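Local coordinates for protein basic helix-loop-helix, putative, expressed (Oryza sativa subsp. japonica, PDB 5LW0) that binds ADP-ribose through its macrodomain and probably takes part in the ADP-ribosylation signalling that regulates repair of DNA interstrand crosslinks, at residues R36-P41 with I73-V78; G119-V124 with G184-I189. All coordinates share one frame; numbering follows the deposited sequence.

Interaction 1: R36-P41 with I73-V78; sequences RTLAFP and IRLVLV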
# COMPACT_ATOMS: atom_id res chain seq x y z
N ARG A 36 9.30 11.69 0.69
CA ARG A 36 9.03 11.32 -0.65
C ARG A 36 9.11 9.81 -0.86
O ARG A 36 9.30 9.36 -1.93
CB ARG A 36 10.04 12.03 -1.59
CG ARG A 36 9.84 13.55 -1.65
CD ARG A 36 10.90 14.27 -2.46
NE ARG A 36 12.23 14.22 -1.85
CZ ARG A 36 13.25 13.50 -2.27
NH1 ARG A 36 13.15 12.70 -3.32
NH2 ARG A 36 14.41 13.56 -1.61
N THR A 37 8.84 9.07 0.22
CA THR A 37 8.85 7.65 0.21
C THR A 37 7.48 7.11 0.64
O THR A 37 6.93 7.53 1.66
CB THR A 37 9.92 7.05 1.17
OG1 THR A 37 11.23 7.54 0.85
CG2 THR A 37 9.94 5.52 1.04
N LEU A 38 6.98 6.19 -0.17
CA LEU A 38 5.76 5.45 0.12
C LEU A 38 6.11 4.00 0.39
O LEU A 38 6.77 3.38 -0.43
CB LEU A 38 4.82 5.46 -1.12
CG LEU A 38 3.60 4.54 -1.02
CD1 LEU A 38 2.64 5.05 0.03
CD2 LEU A 38 2.91 4.46 -2.38
N ALA A 39 5.71 3.49 1.53
CA ALA A 39 5.75 2.04 1.79
C ALA A 39 4.35 1.49 1.56
O ALA A 39 3.36 2.05 2.09
CB ALA A 39 6.21 1.75 3.19
N PHE A 40 4.26 0.40 0.88
CA PHE A 40 3.00 -0.22 0.63
C PHE A 40 3.10 -1.72 0.75
O PHE A 40 4.13 -2.33 0.37
CB PHE A 40 2.42 0.17 -0.77
CG PHE A 40 3.24 -0.27 -1.90
CD1 PHE A 40 4.34 0.43 -2.27
CD2 PHE A 40 2.84 -1.39 -2.70
CE1 PHE A 40 5.11 0.04 -3.38
CE2 PHE A 40 3.57 -1.78 -3.82
CZ PHE A 40 4.70 -1.05 -4.17
N PRO A 41 2.01 -2.37 1.18
CA PRO A 41 1.94 -3.82 1.15
C PRO A 41 1.34 -4.33 -0.15
O PRO A 41 0.79 -3.53 -0.94
CB PRO A 41 0.96 -4.09 2.28
CG PRO A 41 -0.02 -3.01 2.13
CD PRO A 41 0.76 -1.79 1.64
N ILE A 73 10.52 10.39 -6.42
CA ILE A 73 9.72 9.58 -5.46
C ILE A 73 10.39 8.26 -5.30
O ILE A 73 11.12 7.81 -6.17
CB ILE A 73 8.26 9.36 -5.89
CG1 ILE A 73 8.16 8.69 -7.29
CG2 ILE A 73 7.49 10.66 -5.82
CD1 ILE A 73 6.77 8.13 -7.62
N ARG A 74 10.14 7.63 -4.16
CA ARG A 74 10.66 6.32 -3.90
C ARG A 74 9.53 5.44 -3.40
O ARG A 74 8.71 5.87 -2.61
CB ARG A 74 11.79 6.41 -2.85
CG ARG A 74 12.49 5.11 -2.58
CD ARG A 74 13.74 5.35 -1.67
NE ARG A 74 13.36 5.82 -0.33
CZ ARG A 74 14.18 5.84 0.71
NH1 ARG A 74 15.42 5.34 0.56
NH2 ARG A 74 13.72 6.24 1.91
N LEU A 75 9.50 4.20 -3.89
CA LEU A 75 8.42 3.26 -3.59
C LEU A 75 9.00 2.01 -2.96
O LEU A 75 9.94 1.45 -3.48
CB LEU A 75 7.70 2.87 -4.89
CG LEU A 75 7.14 4.07 -5.69
CD1 LEU A 75 6.60 3.59 -7.05
CD2 LEU A 75 6.06 4.74 -4.94
N VAL A 76 8.42 1.57 -1.87
CA VAL A 76 8.97 0.42 -1.12
C VAL A 76 7.81 -0.59 -0.84
O VAL A 76 6.86 -0.25 -0.18
CB VAL A 76 9.62 0.83 0.22
CG1 VAL A 76 10.20 -0.39 0.90
CG2 VAL A 76 10.66 1.88 0.02
N LEU A 77 7.91 -1.79 -1.42
CA LEU A 77 6.98 -2.86 -1.17
C LEU A 77 7.41 -3.59 0.11
O LEU A 77 8.54 -4.10 0.18
CB LEU A 77 6.89 -3.82 -2.36
CG LEU A 77 6.05 -5.10 -2.13
CD1 LEU A 77 4.56 -4.79 -1.94
CD2 LEU A 77 6.26 -6.03 -3.28
N VAL A 78 6.51 -3.68 1.07
CA VAL A 78 6.83 -4.30 2.33
C VAL A 78 5.97 -5.53 2.58
O VAL A 78 4.80 -5.58 2.22
CB VAL A 78 6.70 -3.32 3.51
CG1 VAL A 78 7.66 -2.15 3.32
CG2 VAL A 78 5.26 -2.84 3.67
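Ile-73 enters beside Arg-36 where 36-41 and 73-78 pair as neighbouring parallel strands, the two ends of a beta-alpha-beta unit in the macrodomain sheet, joined through helix 52-69. Arg-74 N donates to Arg-36 O, and Arg-74 O receives Leu-38 N. Its side chain bends at chi3 (65°), and in the conformer described NE and NH2 both grip Thr-37 OG1, side-on and nearly in the guanidinium plane, each at 3.0 Å. A hydroxyl suits this place because it can accept both N-H groups while also bonding Ile-33 O. Leu-75 lies on the other face, its CD2 4.1 Å from Leu-38 CD2, and its CB meets the edge of the Phe-40 ring at CE1. Val-76 N binds Leu-38 O and Val-76 O receives Phe-40 N, while its CG2 rests on Thr-37 CG2 at 3.8 Å; such branched residues are at home in an extended strand. Leu-77 lies over one face of the Phe-40 ring: its CA is 4.2 Å from the centroid, a CH-pi contact, as chi1 of 63° sets CG of Phe-40 between backbone N and carbonyl carbon. Val-78 N closes the ladder at 2.8 Å on Phe-40 O, the donor tilted 31° from the carbonyl plane.

Interaction 2: G119-V124 with G184-I189; sequences GLRCNV and GVTHII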
# COMPACT_ATOMS: atom_id res chain seq x y z
N GLY A 119 14.51 0.59 10.72
CA GLY A 119 15.55 1.54 10.48
C GLY A 119 15.37 2.34 9.20
O GLY A 119 16.31 2.88 8.66
N LEU A 120 14.15 2.35 8.68
CA LEU A 120 13.88 3.02 7.39
C LEU A 120 12.73 3.96 7.58
O LEU A 120 11.61 3.51 7.69
CB LEU A 120 13.53 1.98 6.34
CG LEU A 120 13.28 2.46 4.87
CD1 LEU A 120 14.55 2.80 4.18
CD2 LEU A 120 12.54 1.39 4.06
N ARG A 121 12.96 5.25 7.52
CA ARG A 121 11.77 6.14 7.69
C ARG A 121 11.06 6.37 6.40
O ARG A 121 11.67 6.70 5.33
CB ARG A 121 11.98 7.49 8.46
CG ARG A 121 10.63 8.29 8.80
CD ARG A 121 10.91 9.74 9.35
NE ARG A 121 9.69 10.60 9.26
CZ ARG A 121 9.45 11.73 9.95
NH1 ARG A 121 10.36 12.17 10.83
NH2 ARG A 121 8.24 12.40 9.80
N CYS A 122 9.79 6.12 6.50
CA CYS A 122 8.82 6.30 5.37
C CYS A 122 7.65 7.07 5.92
O CYS A 122 6.90 6.57 6.74
CB CYS A 122 8.28 4.97 4.68
SG CYS A 122 9.56 3.76 4.22
N ASN A 123 7.41 8.26 5.36
CA ASN A 123 6.35 9.16 5.92
C ASN A 123 4.95 8.79 5.45
O ASN A 123 3.96 9.16 6.07
CB ASN A 123 6.60 10.62 5.56
CG ASN A 123 7.76 11.24 6.31
OD1 ASN A 123 8.60 10.56 6.85
ND2 ASN A 123 7.84 12.55 6.23
N VAL A 124 4.82 8.12 4.30
CA VAL A 124 3.52 7.78 3.80
C VAL A 124 3.42 6.27 3.74
O VAL A 124 4.30 5.62 3.19
CB VAL A 124 3.25 8.38 2.41
CG1 VAL A 124 1.82 8.07 1.96
CG2 VAL A 124 3.53 9.88 2.40
N GLY A 184 7.08 8.48 12.34
CA GLY A 184 7.20 9.60 11.43
C GLY A 184 6.14 9.62 10.31
O GLY A 184 6.23 10.44 9.41
N VAL A 185 5.15 8.76 10.43
CA VAL A 185 4.10 8.65 9.39
C VAL A 185 3.23 9.93 9.46
O VAL A 185 2.69 10.31 10.54
CB VAL A 185 3.26 7.42 9.58
CG1 VAL A 185 2.08 7.39 8.61
CG2 VAL A 185 4.08 6.15 9.46
N THR A 186 3.06 10.56 8.30
CA THR A 186 2.27 11.79 8.17
C THR A 186 0.95 11.57 7.38
O THR A 186 0.03 12.38 7.48
CB THR A 186 3.06 12.89 7.47
OG1 THR A 186 3.40 12.47 6.14
CG2 THR A 186 4.30 13.29 8.23
N HIS A 187 0.86 10.46 6.62
CA HIS A 187 -0.31 10.17 5.81
C HIS A 187 -0.46 8.70 5.64
O HIS A 187 0.53 7.98 5.55
CB HIS A 187 -0.16 10.78 4.37
CG HIS A 187 -0.12 12.27 4.33
ND1 HIS A 187 1.03 12.98 4.59
CD2 HIS A 187 -1.05 13.18 3.98
CE1 HIS A 187 0.78 14.27 4.49
NE2 HIS A 187 -0.45 14.41 4.06
N ILE A 188 -1.71 8.27 5.62
CA ILE A 188 -2.06 6.91 5.28
C ILE A 188 -2.95 6.95 4.06
O ILE A 188 -3.88 7.73 4.01
CB ILE A 188 -2.79 6.24 6.47
CG1 ILE A 188 -1.74 6.07 7.64
CG2 ILE A 188 -3.43 4.93 6.05
CD1 ILE A 188 -2.34 5.67 8.91
N ILE A 189 -2.67 6.12 3.09
CA ILE A 189 -3.52 6.02 1.93
C ILE A 189 -4.23 4.69 1.98
O ILE A 189 -3.60 3.66 1.77
CB ILE A 189 -2.70 6.18 0.59
CG1 ILE A 189 -1.88 7.45 0.60
CG2 ILE A 189 -3.67 6.10 -0.57
CD1 ILE A 189 -0.94 7.61 -0.59
O HOH W 1 5.47 13.87 5.00
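Arg-121 reaches Gly-184 with an extended side chain: from CB, CG goes anti to the backbone N (chi1 -171°), and the chain runs straight through CD to NE. There NE donates to Asn-123 OD1 at 2.6 Å, tilted from both the guanidinium and the carbonyl plane; Ser-34 OG is a second partner of that oxygen. CZ lies over Gly-184 CA, 3.4 Å away, so one guanidinium face rests on the glycine backbone; a CB at this position would clash with NE, and the positive phi of Gly-184, the first residue after helix 178-183, also suits glycine. At the tip NH2 bonds Gly-184 O at 2.8 Å, in the carbonyl plane on a lone pair. An alanine in place of Arg-121 would probably leave Gly-184 O without this donor, Asn-123 OD1 less firmly held and Gly-184 CA without the flat group over it. Asn-123 O accepts Thr-186 N at 2.8 Å and, weakly, His-187 N. A water joins Asn-123 ND2 to Thr-186 OG1. Further along, Val-124 CG1 packs on Ile-189 CD1 at 3.8 Å beside helix 208-230. Val-124 and His-187 form a parallel bridge, the start of the pairing between strands 124-128 and 187-192 in the central sheet of a macrodomain.

Interactions 1 and 2 both reach the same mixed sheet, interaction 2 through Val-124 and His-187; their centres are about 9 Å apart, and they follow one another in series along the chain. Strand 37-40 stands between strands 74-79 and 124-128, and 187-192 comes next, so the two contacts together span four adjacent parallel strands. They touch directly: Ala-39 N lies 3.0 Å from Val-124 O, a probable hydrogen bond, and Leu-38 CD1 packs on the same oxygen. Helix 208-230 runs over residues of both, with Phe-226 reaching Leu-38, Val-124 and Ile-189. Strand 37-40 thus links the two contacts and leads to the pocket, where Pro-41 touches the bound ADP-ribose; the side chain of Cys-122 is about 11 Å from that ligand.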